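Polymerase subunit PA (PDB 4CGS) is a subunit of an orthomyxovirus RNA polymerase that probably binds RNA, its N-terminal portion corresponding to the cap-snatching domain of related viruses. Local coordinates at residues 58-63 with 135-140; 73-78 with 89-94. All coordinates share one frame; numbering follows the deposited sequence.

Both contacts involve neighbouring strands of one mixed sheet, residues 57-62 and 90-92, and their centres lie about 12 Å apart. Interaction 1 is buried and polar: side chains leaving the first strand meet the end of helix 132-137 through a phenol pair, a guanidinium and two waters. Interaction 2 is only partly buried and mainly apolar, with helix 68-78 laid against Leu91 of the second strand and Leu93 just beyond it. Asp92 couples them. It belongs to strand 90-92 of interaction 2, yet its carboxylate holds Arg59 and Tyr137 of interaction 1. Along the chain, interaction 2 is nested within the loop that interaction 1 closes.

Interaction 1: residues 58-63 with 135-140; sequences PRYIVN and REYLDE
The phenol oxygen of Tyr137 is gripped twice: Tyr60 OH donates to Tyr137 OH over 2.8 Å, and the same oxygen is hydrogen-bonded to Asp92 on the adjoining strand 90-92. The two tyrosines reach for each other from opposite directions. Tyr137 OH arrives in the plane of the Tyr60 ring, at its edge, with Tyr60 CE1 3.2 Å away.

Arg59 runs beside this pair. Its CG stands anti to the backbone N (chi1 174°) and the chain stays extended to NE, which carries the guanidinium out to the helix end. There Tyr60 OH sits over the centre of one guanidinium face, 3.2 Å above the plane, while Arg59 CG lies on a face of the Tyr60 ring toward its rim. Arg59 NH2 comes within 3.7 Å of Tyr137 OH, but its salt bridge is to Asp92. Two waters donate to Tyr137 O, one accepting from Arg59 NH2 at 3.2 Å and the other, weakly, from Arg59 NH1.

Tyr60 OH also bonds Gln142 of helix 140-157, so the contact packs the end of helix 132-137, at its junction with that helix, against the central sheet of this N-terminal domain. With Arg59 and Tyr137 converging on Asp92, the buried carboxylate would probably be favoured in its charged form.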
loop_
_atom_site.group_PDB
_atom_site.type_symbol
_atom_site.label_atom_id
_atom_site.label_comp_id
_atom_site.label_asym_id
_atom_site.label_seq_id
_atom_site.Cartn_x
_atom_site.Cartn_y
_atom_site.Cartn_z
ATOM N N PRO A 58 9.901 -15.853 -0.711
ATOM C CA PRO A 58 8.838 -14.836 -0.844
ATOM C C PRO A 58 8.637 -14.449 -2.320
ATOM O O PRO A 58 9.584 -14.210 -3.064
ATOM C CB PRO A 58 9.419 -13.657 0.016
ATOM C CG PRO A 58 10.138 -14.355 1.126
ATOM C CD PRO A 58 10.735 -15.592 0.493
ATOM N N ARG A 59 7.370 -14.372 -2.691
ATOM C CA ARG A 59 6.968 -13.937 -4.030
ATOM C C ARG A 59 7.319 -12.505 -4.297
ATOM O O ARG A 59 7.560 -12.117 -5.419
ATOM C CB ARG A 59 5.514 -14.227 -4.240
ATOM C CG ARG A 59 4.938 -13.706 -5.540
ATOM C CD ARG A 59 3.496 -14.152 -5.640
ATOM N NE ARG A 59 2.776 -13.444 -6.703
ATOM C CZ ARG A 59 1.495 -13.532 -6.993
ATOM N NH1 ARG A 59 0.706 -14.228 -6.228
ATOM N NH2 ARG A 59 1.005 -12.779 -7.952
ATOM N N TYR A 60 7.264 -11.679 -3.267
ATOM C CA TYR A 60 7.369 -10.243 -3.399
ATOM C C TYR A 60 8.568 -9.683 -2.718
ATOM O O TYR A 60 8.994 -10.212 -1.678
ATOM C CB TYR A 60 6.152 -9.549 -2.757
ATOM C CG TYR A 60 4.868 -9.835 -3.488
ATOM C CD1 TYR A 60 4.443 -9.080 -4.588
ATOM C CD2 TYR A 60 4.047 -10.908 -3.119
ATOM C CE1 TYR A 60 3.244 -9.343 -5.234
ATOM C CE2 TYR A 60 2.858 -11.162 -3.738
ATOM C CZ TYR A 60 2.440 -10.374 -4.798
ATOM O OH TYR A 60 1.225 -10.702 -5.402
ATOM N N ILE A 61 9.145 -8.656 -3.310
ATOM C CA ILE A 61 10.075 -7.736 -2.651
ATOM C C ILE A 61 9.343 -6.444 -2.393
ATOM O O ILE A 61 8.769 -5.877 -3.318
ATOM C CB ILE A 61 11.321 -7.475 -3.533
ATOM C CG1 ILE A 61 12.049 -8.819 -3.776
ATOM C CG2 ILE A 61 12.229 -6.462 -2.884
ATOM C CD1 ILE A 61 13.183 -8.718 -4.829
ATOM N N VAL A 62 9.290 -5.987 -1.163
ATOM C CA VAL A 62 8.647 -4.733 -0.842
ATOM C C VAL A 62 9.645 -3.643 -0.919
ATOM O O VAL A 62 10.605 -3.631 -0.137
ATOM C CB VAL A 62 7.957 -4.763 0.591
ATOM C CG1 VAL A 62 7.401 -3.374 0.929
ATOM C CG2 VAL A 62 6.846 -5.823 0.676
ATOM N N ASN A 63 9.453 -2.689 -1.837
ATOM C CA ASN A 63 10.357 -1.535 -1.966
ATOM C C ASN A 63 9.862 -0.352 -1.115
ATOM O O ASN A 63 10.654 0.545 -0.828
ATOM C CB ASN A 63 10.419 -1.071 -3.444
ATOM C CG ASN A 63 11.078 -1.983 -4.383
ATOM O OD1 ASN A 63 10.656 -2.074 -5.539
ATOM N ND2 ASN A 63 12.104 -2.687 -3.929
ATOM N N ARG A 135 -8.980 -6.790 -8.197
ATOM C CA ARG A 135 -9.661 -8.031 -7.803
ATOM C C ARG A 135 -9.230 -9.229 -8.611
ATOM O O ARG A 135 -9.275 -10.350 -8.128
ATOM C CB ARG A 135 -11.211 -7.870 -7.951
ATOM C CG ARG A 135 -11.780 -6.742 -7.173
ATOM C CD ARG A 135 -13.257 -6.766 -7.353
ATOM N NE ARG A 135 -13.820 -6.561 -8.657
ATOM C CZ ARG A 135 -14.553 -5.509 -9.059
ATOM N NH1 ARG A 135 -14.619 -4.347 -8.408
ATOM N NH2 ARG A 135 -15.166 -5.618 -10.251
ATOM N N GLU A 136 -8.850 -9.014 -9.870
ATOM C CA GLU A 136 -8.426 -10.092 -10.697
ATOM C C GLU A 136 -6.983 -10.472 -10.462
ATOM O O GLU A 136 -6.622 -11.643 -10.545
ATOM C CB GLU A 136 -8.617 -9.699 -12.169
ATOM C CG GLU A 136 -8.097 -10.709 -13.156
ATOM C CD GLU A 136 -8.871 -12.026 -13.174
ATOM O OE1 GLU A 136 -10.126 -11.984 -13.073
ATOM O OE2 GLU A 136 -8.201 -13.102 -13.296
ATOM N N TYR A 137 -6.156 -9.468 -10.163
ATOM C CA TYR A 137 -4.747 -9.673 -9.906
ATOM C C TYR A 137 -4.539 -10.409 -8.595
ATOM O O TYR A 137 -3.775 -11.358 -8.517
ATOM C CB TYR A 137 -3.971 -8.354 -9.907
ATOM C CG TYR A 137 -2.599 -8.498 -9.344
ATOM C CD1 TYR A 137 -1.612 -9.162 -10.054
ATOM C CD2 TYR A 137 -2.280 -8.017 -8.129
ATOM C CE1 TYR A 137 -0.343 -9.291 -9.527
ATOM C CE2 TYR A 137 -1.013 -8.158 -7.584
ATOM C CZ TYR A 137 -0.053 -8.798 -8.284
ATOM O OH TYR A 137 1.195 -9.060 -7.725
ATOM N N LEU A 138 -5.160 -9.912 -7.521
ATOM C CA LEU A 138 -5.008 -10.487 -6.181
ATOM C C LEU A 138 -5.777 -11.838 -6.094
ATOM O O LEU A 138 -6.862 -11.988 -6.659
ATOM C CB LEU A 138 -5.507 -9.517 -5.096
ATOM C CG LEU A 138 -4.728 -8.222 -4.955
ATOM C CD1 LEU A 138 -5.449 -7.416 -3.883
ATOM C CD2 LEU A 138 -3.280 -8.448 -4.561
ATOM N N ASP A 139 -5.172 -12.794 -5.387
ATOM C CA ASP A 139 -5.823 -14.076 -5.154
ATOM C C ASP A 139 -6.816 -13.965 -4.023
ATOM O O ASP A 139 -6.867 -12.934 -3.323
ATOM C CB ASP A 139 -4.842 -15.202 -5.049
ATOM C CG ASP A 139 -4.093 -15.312 -3.811
ATOM O OD1 ASP A 139 -4.446 -14.733 -2.812
ATOM O OD2 ASP A 139 -3.110 -16.160 -3.881
ATOM N N GLU A 140 -7.588 -15.018 -3.754
ATOM C CA GLU A 140 -8.680 -14.890 -2.786
ATOM C C GLU A 140 -8.123 -14.569 -1.392
ATOM O O GLU A 140 -8.716 -13.768 -0.665
ATOM C CB GLU A 140 -9.514 -16.162 -2.795
ATOM C CG GLU A 140 -10.765 -16.043 -1.969
ATOM C CD GLU A 140 -11.642 -17.296 -1.929
ATOM O OE1 GLU A 140 -11.205 -18.314 -2.426
ATOM O OE2 GLU A 140 -12.741 -17.251 -1.359
HETATM O O HOH W 1 -1.899 -12.794 -6.869
HETATM O O HOH W 2 -1.484 -12.575 -9.970
#

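Interaction 2: residues 73-78 with 89-94; sequences QEMKRQ and DLLDLK
Leu91 and Met75 form the apolar centre of this contact. The two methyls of Leu91 together press on one methylene of the helix, Leu91 CD1 and Leu91 CD2 each lying 3.9 Å from Met75 CG, and the two side chains cross at about a right angle. Leu91 CD1 also rests 4.2 Å from Glu74 C, so the leucine touches the helix backbone as well as a side chain. Met75 packs further against Phe82, Val87 and Pro88 of the connection that follows the helix.

A second pair lies toward the end of the helix. Here the branched tip of Leu93 lies across the side chain of Gln78, at about a right angle to it, with Leu93 CD2 3.7 Å from Gln78 OE1 and 3.8 Å from Gln78 CG, while Leu93 CD1 meets Gln78 NE2 at 4.0 Å. The bend of Gln78 at chi2 (-69°) turns its amide across the leucine methyls, and the contact is one of van der Waals packing.

Behind the leucines, an Asx turn shapes the exit from the strand. Asp92 OD1 accepts from Lys94 N at 3.0 Å, the oxygen being approached nearly along its C-O axis but the N-H bent away from it (130°), and it takes a further bond from the backbone N of Glu95. A backbone bond to Ile61 holds Leu91 in the sheet, and one to Arg59 ties down Leu93 just past the strand. At the other end, Asp89 and Leu90 form a classic beta bulge opposite Val99. Helix 68-78 thus lies against strand 90-92, which runs antiparallel between strands 57-62 and 97-104, and its Glu74 and Gln78 also touch Ile61 of strand 57-62.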
loop_
_atom_site.group_PDB
_atom_site.type_symbol
_atom_site.label_atom_id
_atom_site.label_comp_id
_atom_site.label_asym_id
_atom_site.label_seq_id
_atom_site.Cartn_x
_atom_site.Cartn_y
_atom_site.Cartn_z
ATOM N N GLN A 73 18.908 -1.488 -6.733
ATOM C CA GLN A 73 19.717 -2.708 -6.619
ATOM C C GLN A 73 18.836 -3.976 -6.830
ATOM O O GLN A 73 19.204 -4.910 -7.576
ATOM C CB GLN A 73 20.372 -2.764 -5.238
ATOM C CG GLN A 73 21.511 -1.762 -4.996
ATOM C CD GLN A 73 21.973 -1.709 -3.531
ATOM O OE1 GLN A 73 21.446 -2.453 -2.655
ATOM N NE2 GLN A 73 22.881 -0.778 -3.248
ATOM N N GLU A 74 17.706 -4.019 -6.125
ATOM C CA GLU A 74 16.736 -5.116 -6.172
ATOM C C GLU A 74 16.248 -5.303 -7.617
ATOM O O GLU A 74 16.227 -6.445 -8.140
ATOM C CB GLU A 74 15.548 -4.832 -5.210
ATOM C CG GLU A 74 15.908 -4.834 -3.714
ATOM C CD GLU A 74 16.269 -6.190 -3.061
ATOM O OE1 GLU A 74 16.440 -7.220 -3.759
ATOM O OE2 GLU A 74 16.389 -6.211 -1.791
ATOM N N MET A 75 15.838 -4.196 -8.256
ATOM C CA MET A 75 15.275 -4.249 -9.651
ATOM C C MET A 75 16.320 -4.760 -10.650
ATOM O O MET A 75 16.083 -5.609 -11.429
ATOM C CB MET A 75 14.762 -2.855 -10.065
ATOM C CG MET A 75 13.416 -2.607 -9.371
ATOM S SD MET A 75 12.649 -1.041 -9.828
ATOM C CE MET A 75 13.686 0.202 -9.042
ATOM N N LYS A 76 17.549 -4.253 -10.538
ATOM C CA LYS A 76 18.661 -4.685 -11.395
ATOM C C LYS A 76 18.967 -6.172 -11.164
ATOM O O LYS A 76 19.146 -6.917 -12.151
ATOM C CB LYS A 76 19.896 -3.833 -11.193
ATOM C CG LYS A 76 19.765 -2.459 -11.808
ATOM C CD LYS A 76 21.034 -1.621 -11.599
ATOM C CE LYS A 76 20.886 -0.221 -12.188
ATOM N NZ LYS A 76 21.498 -0.037 -13.542
ATOM N N ARG A 77 19.002 -6.591 -9.892
ATOM C CA ARG A 77 19.305 -8.000 -9.544
ATOM C C ARG A 77 18.201 -8.959 -10.117
ATOM O O ARG A 77 18.490 -10.069 -10.591
ATOM C CB ARG A 77 19.391 -8.193 -8.040
ATOM C CG ARG A 77 19.964 -9.571 -7.675
ATOM C CD ARG A 77 20.428 -9.683 -6.215
ATOM N NE ARG A 77 20.573 -11.099 -5.824
ATOM C CZ ARG A 77 21.684 -11.854 -5.874
ATOM N NH1 ARG A 77 22.868 -11.381 -6.282
ATOM N NH2 ARG A 77 21.605 -13.118 -5.482
ATOM N N GLN A 78 16.943 -8.541 -10.106
ATOM C CA GLN A 78 15.839 -9.343 -10.626
ATOM C C GLN A 78 15.575 -9.147 -12.105
ATOM O O GLN A 78 14.700 -9.768 -12.678
ATOM C CB GLN A 78 14.517 -9.076 -9.906
ATOM C CG GLN A 78 14.621 -9.467 -8.428
ATOM C CD GLN A 78 14.726 -10.939 -8.219
ATOM O OE1 GLN A 78 14.264 -11.718 -9.063
ATOM N NE2 GLN A 78 15.260 -11.353 -7.096
ATOM N N ASP A 89 6.047 -0.167 -5.575
ATOM C CA ASP A 89 5.947 -0.504 -4.155
ATOM C C ASP A 89 6.331 -1.937 -3.822
ATOM O O ASP A 89 6.918 -2.217 -2.783
ATOM C CB ASP A 89 4.507 -0.148 -3.659
ATOM C CG ASP A 89 4.212 1.294 -3.806
ATOM O OD1 ASP A 89 5.033 2.105 -3.227
ATOM O OD2 ASP A 89 3.195 1.655 -4.410
ATOM N N LEU A 90 6.038 -2.848 -4.764
ATOM C CA LEU A 90 6.469 -4.207 -4.666
ATOM C C LEU A 90 6.980 -4.717 -6.034
ATOM O O LEU A 90 6.545 -4.253 -7.077
ATOM C CB LEU A 90 5.383 -5.202 -4.175
ATOM C CG LEU A 90 4.541 -4.878 -2.967
ATOM C CD1 LEU A 90 3.304 -4.059 -3.345
ATOM C CD2 LEU A 90 4.172 -6.141 -2.194
ATOM N N LEU A 91 7.897 -5.687 -6.020
ATOM C CA LEU A 91 8.223 -6.488 -7.152
ATOM C C LEU A 91 7.542 -7.854 -6.993
ATOM O O LEU A 91 7.737 -8.489 -5.965
ATOM C CB LEU A 91 9.710 -6.615 -7.317
ATOM C CG LEU A 91 10.575 -5.384 -7.391
ATOM C CD1 LEU A 91 12.032 -5.768 -7.595
ATOM C CD2 LEU A 91 10.037 -4.402 -8.439
ATOM N N ASP A 92 6.767 -8.294 -7.998
ATOM C CA ASP A 92 6.110 -9.564 -7.987
ATOM C C ASP A 92 7.004 -10.500 -8.812
ATOM O O ASP A 92 7.077 -10.371 -10.040
ATOM C CB ASP A 92 4.746 -9.427 -8.622
ATOM C CG ASP A 92 3.996 -10.732 -8.718
ATOM O OD1 ASP A 92 4.567 -11.820 -8.586
ATOM O OD2 ASP A 92 2.743 -10.675 -8.939
ATOM N N LEU A 93 7.731 -11.384 -8.131
ATOM C CA LEU A 93 8.712 -12.228 -8.800
ATOM C C LEU A 93 8.067 -13.408 -9.549
ATOM O O LEU A 93 8.701 -14.092 -10.407
ATOM C CB LEU A 93 9.724 -12.710 -7.788
ATOM C CG LEU A 93 10.419 -11.636 -6.934
ATOM C CD1 LEU A 93 11.497 -12.239 -6.036
ATOM C CD2 LEU A 93 11.001 -10.579 -7.876
ATOM N N LYS A 94 6.814 -13.692 -9.248
ATOM C CA LYS A 94 6.052 -14.774 -9.978
ATOM C C LYS A 94 5.613 -14.249 -11.298
ATOM O O LYS A 94 5.913 -14.869 -12.344
ATOM C CB LYS A 94 4.914 -15.277 -9.121
ATOM C CG LYS A 94 4.037 -16.248 -9.850
ATOM C CD LYS A 94 2.817 -16.557 -9.006
ATOM C CE LYS A 94 1.862 -17.493 -9.707
ATOM N NZ LYS A 94 0.657 -17.607 -8.867
#